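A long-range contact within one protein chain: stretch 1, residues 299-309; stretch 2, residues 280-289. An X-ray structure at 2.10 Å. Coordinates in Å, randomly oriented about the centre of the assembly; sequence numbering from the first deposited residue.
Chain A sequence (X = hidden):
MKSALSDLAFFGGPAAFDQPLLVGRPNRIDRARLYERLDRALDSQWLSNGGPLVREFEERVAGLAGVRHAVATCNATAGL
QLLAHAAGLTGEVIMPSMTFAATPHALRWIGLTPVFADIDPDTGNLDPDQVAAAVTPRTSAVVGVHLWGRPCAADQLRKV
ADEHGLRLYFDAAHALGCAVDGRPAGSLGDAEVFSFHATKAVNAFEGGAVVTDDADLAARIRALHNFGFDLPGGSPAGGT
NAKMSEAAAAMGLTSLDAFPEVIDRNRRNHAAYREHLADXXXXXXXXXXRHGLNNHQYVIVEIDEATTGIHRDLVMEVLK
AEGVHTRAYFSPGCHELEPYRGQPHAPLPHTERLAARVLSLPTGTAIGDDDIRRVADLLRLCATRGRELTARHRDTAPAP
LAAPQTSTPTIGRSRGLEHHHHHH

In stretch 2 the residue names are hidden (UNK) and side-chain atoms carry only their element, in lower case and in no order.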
# COMPACT_ATOMS: atom_id res chain seq x y z
N VAL A 299 2.75 -16.22 21.33
CA VAL A 299 2.64 -17.10 22.47
C VAL A 299 1.16 -17.40 22.60
O VAL A 299 0.38 -16.50 22.91
CB VAL A 299 3.15 -16.44 23.74
CG1 VAL A 299 2.87 -17.35 24.92
CG2 VAL A 299 4.66 -16.21 23.61
N ILE A 300 0.75 -18.63 22.33
CA ILE A 300 -0.67 -18.93 22.39
C ILE A 300 -1.03 -20.00 23.41
O ILE A 300 -0.32 -20.99 23.57
CB ILE A 300 -1.19 -19.37 21.01
CG1 ILE A 300 -1.90 -18.21 20.30
CG2 ILE A 300 -2.29 -20.41 21.19
CD1 ILE A 300 -1.12 -17.55 19.20
N VAL A 301 -2.14 -19.78 24.11
CA VAL A 301 -2.65 -20.74 25.08
C VAL A 301 -4.09 -21.03 24.71
O VAL A 301 -4.77 -20.19 24.11
CB VAL A 301 -2.66 -20.31 26.55
CG1 VAL A 301 -1.28 -19.88 26.96
CG2 VAL A 301 -3.60 -19.12 26.70
N GLU A 302 -4.56 -22.21 25.08
CA GLU A 302 -5.91 -22.54 24.83
C GLU A 302 -6.51 -22.62 26.20
O GLU A 302 -5.92 -23.24 27.09
CB GLU A 302 -6.05 -23.91 24.21
CG GLU A 302 -5.58 -23.83 22.76
CD GLU A 302 -5.66 -25.18 22.11
OE1 GLU A 302 -4.71 -25.76 21.62
OE2 GLU A 302 -6.87 -25.65 22.14
N ILE A 303 -7.65 -21.97 26.35
CA ILE A 303 -8.43 -21.93 27.56
C ILE A 303 -9.65 -22.90 27.39
O ILE A 303 -10.51 -22.65 26.54
CB ILE A 303 -8.98 -20.52 27.81
CG1 ILE A 303 -7.83 -19.55 28.03
CG2 ILE A 303 -9.90 -20.54 29.05
CD1 ILE A 303 -6.79 -20.22 28.89
N ASP A 304 -9.73 -23.98 28.18
CA ASP A 304 -10.85 -24.93 28.11
C ASP A 304 -11.95 -24.50 29.09
O ASP A 304 -11.84 -24.74 30.29
CB ASP A 304 -10.43 -26.35 28.51
CG ASP A 304 -11.41 -27.42 28.08
OD1 ASP A 304 -11.02 -28.48 27.65
OD2 ASP A 304 -12.69 -27.09 28.16
N GLU A 305 -13.01 -23.84 28.62
CA GLU A 305 -14.05 -23.39 29.53
C GLU A 305 -14.67 -24.46 30.44
O GLU A 305 -15.09 -24.17 31.55
CB GLU A 305 -15.09 -22.52 28.85
CG GLU A 305 -16.31 -22.22 29.73
CD GLU A 305 -17.34 -21.47 28.92
OE1 GLU A 305 -17.84 -21.87 27.87
OE2 GLU A 305 -17.56 -20.28 29.41
N ALA A 306 -14.73 -25.70 29.99
CA ALA A 306 -15.31 -26.71 30.85
C ALA A 306 -14.48 -26.98 32.10
O ALA A 306 -15.00 -27.05 33.22
CB ALA A 306 -15.49 -27.98 30.04
N THR A 307 -13.19 -27.16 31.88
CA THR A 307 -12.21 -27.44 32.91
C THR A 307 -12.07 -26.26 33.85
O THR A 307 -12.13 -26.39 35.05
CB THR A 307 -10.85 -27.77 32.22
OG1 THR A 307 -10.93 -28.88 31.37
CG2 THR A 307 -9.72 -27.97 33.21
N THR A 308 -11.88 -25.06 33.29
CA THR A 308 -11.70 -23.86 34.08
C THR A 308 -12.96 -23.20 34.61
O THR A 308 -12.91 -22.52 35.62
CB THR A 308 -10.96 -22.80 33.25
OG1 THR A 308 -11.81 -22.32 32.23
CG2 THR A 308 -9.72 -23.39 32.60
N GLY A 309 -14.09 -23.33 33.91
CA GLY A 309 -15.28 -22.67 34.39
C GLY A 309 -15.27 -21.19 34.02
O GLY A 309 -16.06 -20.40 34.51
N UNK A 280 -1.73 -26.82 35.17
CA UNK A 280 -2.83 -25.90 35.26
C UNK A 280 -3.87 -26.47 34.34
O UNK A 280 -3.86 -26.25 33.12
c UNK A 280 -3.70 -23.51 36.68
c UNK A 280 -3.39 -23.36 35.21
c UNK A 280 -2.84 -21.95 34.93
c UNK A 280 -2.42 -24.47 34.80
N UNK A 281 -4.77 -27.25 34.91
CA UNK A 281 -5.80 -27.89 34.12
C UNK A 281 -6.67 -26.87 33.43
O UNK A 281 -7.00 -25.84 34.03
c UNK A 281 -5.82 -28.89 36.35
c UNK A 281 -6.61 -28.81 35.05
c UNK A 281 -4.77 -27.77 36.31
N UNK A 282 -6.98 -27.15 32.15
CA UNK A 282 -7.78 -26.26 31.33
C UNK A 282 -7.03 -25.11 30.64
O UNK A 282 -7.65 -24.31 29.92
N UNK A 283 -5.72 -24.99 30.87
CA UNK A 283 -4.92 -23.94 30.23
C UNK A 283 -3.76 -24.64 29.56
O UNK A 283 -2.99 -25.38 30.20
c UNK A 283 -3.58 -21.89 30.29
c UNK A 283 -5.41 -22.13 31.96
c UNK A 283 -4.35 -22.87 31.15
N UNK A 284 -3.61 -24.45 28.27
CA UNK A 284 -2.49 -25.12 27.65
C UNK A 284 -1.72 -24.27 26.71
O UNK A 284 -2.30 -23.61 25.83
c UNK A 284 -4.86 -27.48 27.66
c UNK A 284 -2.83 -26.38 26.87
c UNK A 284 -4.50 -27.00 25.22
c UNK A 284 -4.31 -26.49 26.64
N UNK A 285 -0.42 -24.33 26.91
CA UNK A 285 0.50 -23.56 26.06
C UNK A 285 0.66 -24.25 24.69
O UNK A 285 1.04 -25.43 24.59
c UNK A 285 2.71 -22.28 26.09
c UNK A 285 1.82 -23.29 26.81
c UNK A 285 1.60 -22.82 28.25
N UNK A 286 0.37 -23.56 23.60
CA UNK A 286 0.49 -24.19 22.31
C UNK A 286 1.94 -24.56 21.97
O UNK A 286 2.82 -23.70 21.97
c UNK A 286 -0.02 -23.21 21.29
N UNK A 287 2.16 -25.84 21.67
CA UNK A 287 3.48 -26.38 21.35
C UNK A 287 3.85 -26.24 19.88
O UNK A 287 3.81 -27.22 19.13
c UNK A 287 3.53 -27.89 21.73
o UNK A 287 4.79 -29.72 22.55
o UNK A 287 5.83 -27.73 22.47
c UNK A 287 4.84 -28.42 22.28
N UNK A 288 4.20 -25.02 19.47
CA UNK A 288 4.54 -24.76 18.07
C UNK A 288 5.66 -25.65 17.55
O UNK A 288 5.67 -26.02 16.38
c UNK A 288 4.94 -23.30 17.85
c UNK A 288 3.88 -22.28 18.20
c UNK A 288 1.85 -21.44 18.45
c UNK A 288 4.02 -20.98 18.63
n UNK A 288 2.51 -22.55 18.09
n UNK A 288 2.73 -20.47 18.79
N UNK A 289 6.60 -25.96 18.45
CA UNK A 289 7.77 -26.76 18.15
C UNK A 289 7.46 -28.13 17.54
O UNK A 289 8.21 -28.66 16.70
o UNK A 289 9.30 -24.54 19.01
o UNK A 289 9.80 -25.49 20.95
c UNK A 289 9.30 -25.51 19.75
c UNK A 289 8.69 -26.85 19.39
O HOH W 1 2.77 -20.75 22.09

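Position 280 has four side-chain carbons, forked at the second. They make no contact with stretch 1. The fork after one unbranched carbon marks Leu-280. Its backbone O accepts a bond from N of position 283, 3.2 Å away, within a type II turn.

Position 281 has three carbons that close a ring onto the backbone N. That ring is unique to proline, so this is Pro-281. Its CB lies 3.7 Å from Thr-307 CG2.

Position 282 has no side-chain atoms. Phi is positive, and an ideal CB would sit 2.5 Å from Thr-308 CG2 and 2.6 Å from Thr-307 CG2, a clash with both. This is Gly-282. Its O accepts a hydrogen bond from Asp-304 N at 2.7 Å.

Position 283 has one carbon carrying two more, beside Val-301 and Ile-303. Branching at the first carbon with three carbons in all gives Val-283. Val-283 CG2 lies 3.9 Å from Ile-303 CD1, and Val-283 CG1 lies 4.2 Å from Val-301 CB.

Position 284 again has four carbons, forked at the second. This is Leu-284, with chi1 and chi2 both between wells. Its CD1 reaches to 3.6 Å from Glu-302 CB.

Position 285 has one carbon carrying two, near Val-301. It is Val-285. Its CG2 is 4.3 Å from Val-301 CG1.

Position 286 has a single carbon pointing toward stretch 1, so it is Ala-286. Its CB packs 3.6 Å from Ile-300 CG2.

Position 287 has two carbons, the second carrying two oxygens. The CA-to-CB bond points away from stretch 1, and the short carboxylate makes no contact with it. The atoms fit aspartate, Asp-287.

Position 288 has one carbon and then a five-membered ring of three carbons and two nitrogens. It is His-288. Its CE1 lies 4.5 Å from Ile-300 CB.

Position 289 repeats the two carbons and two oxygens, out of reach of stretch 1. It is Asp-289.

The contact is an antiparallel strand pairing. Glu-302 N donates to Leu-284 O at 2.8 Å, and Leu-284 N returns a bond to Glu-302 O at 2.9 Å. Ala-286 N to Ile-300 O, 2.7 Å, extends the ladder. Water 1 bridges beside it, donating to Ala-286 O at 3.0 Å and accepting from Ile-300 N at 2.9 Å. Val-283, Val-285, Val-301 and Ile-303 share one face of the sheet, while Leu-284 and Glu-302 share the other. Beyond the strands, the missing side chain of Gly-282 leaves room for the CG2 methyls of Thr-307 and Thr-308, in the short helix that Asp-304 caps.

Stretch 2, residues 280-289: LPGVLVADHD
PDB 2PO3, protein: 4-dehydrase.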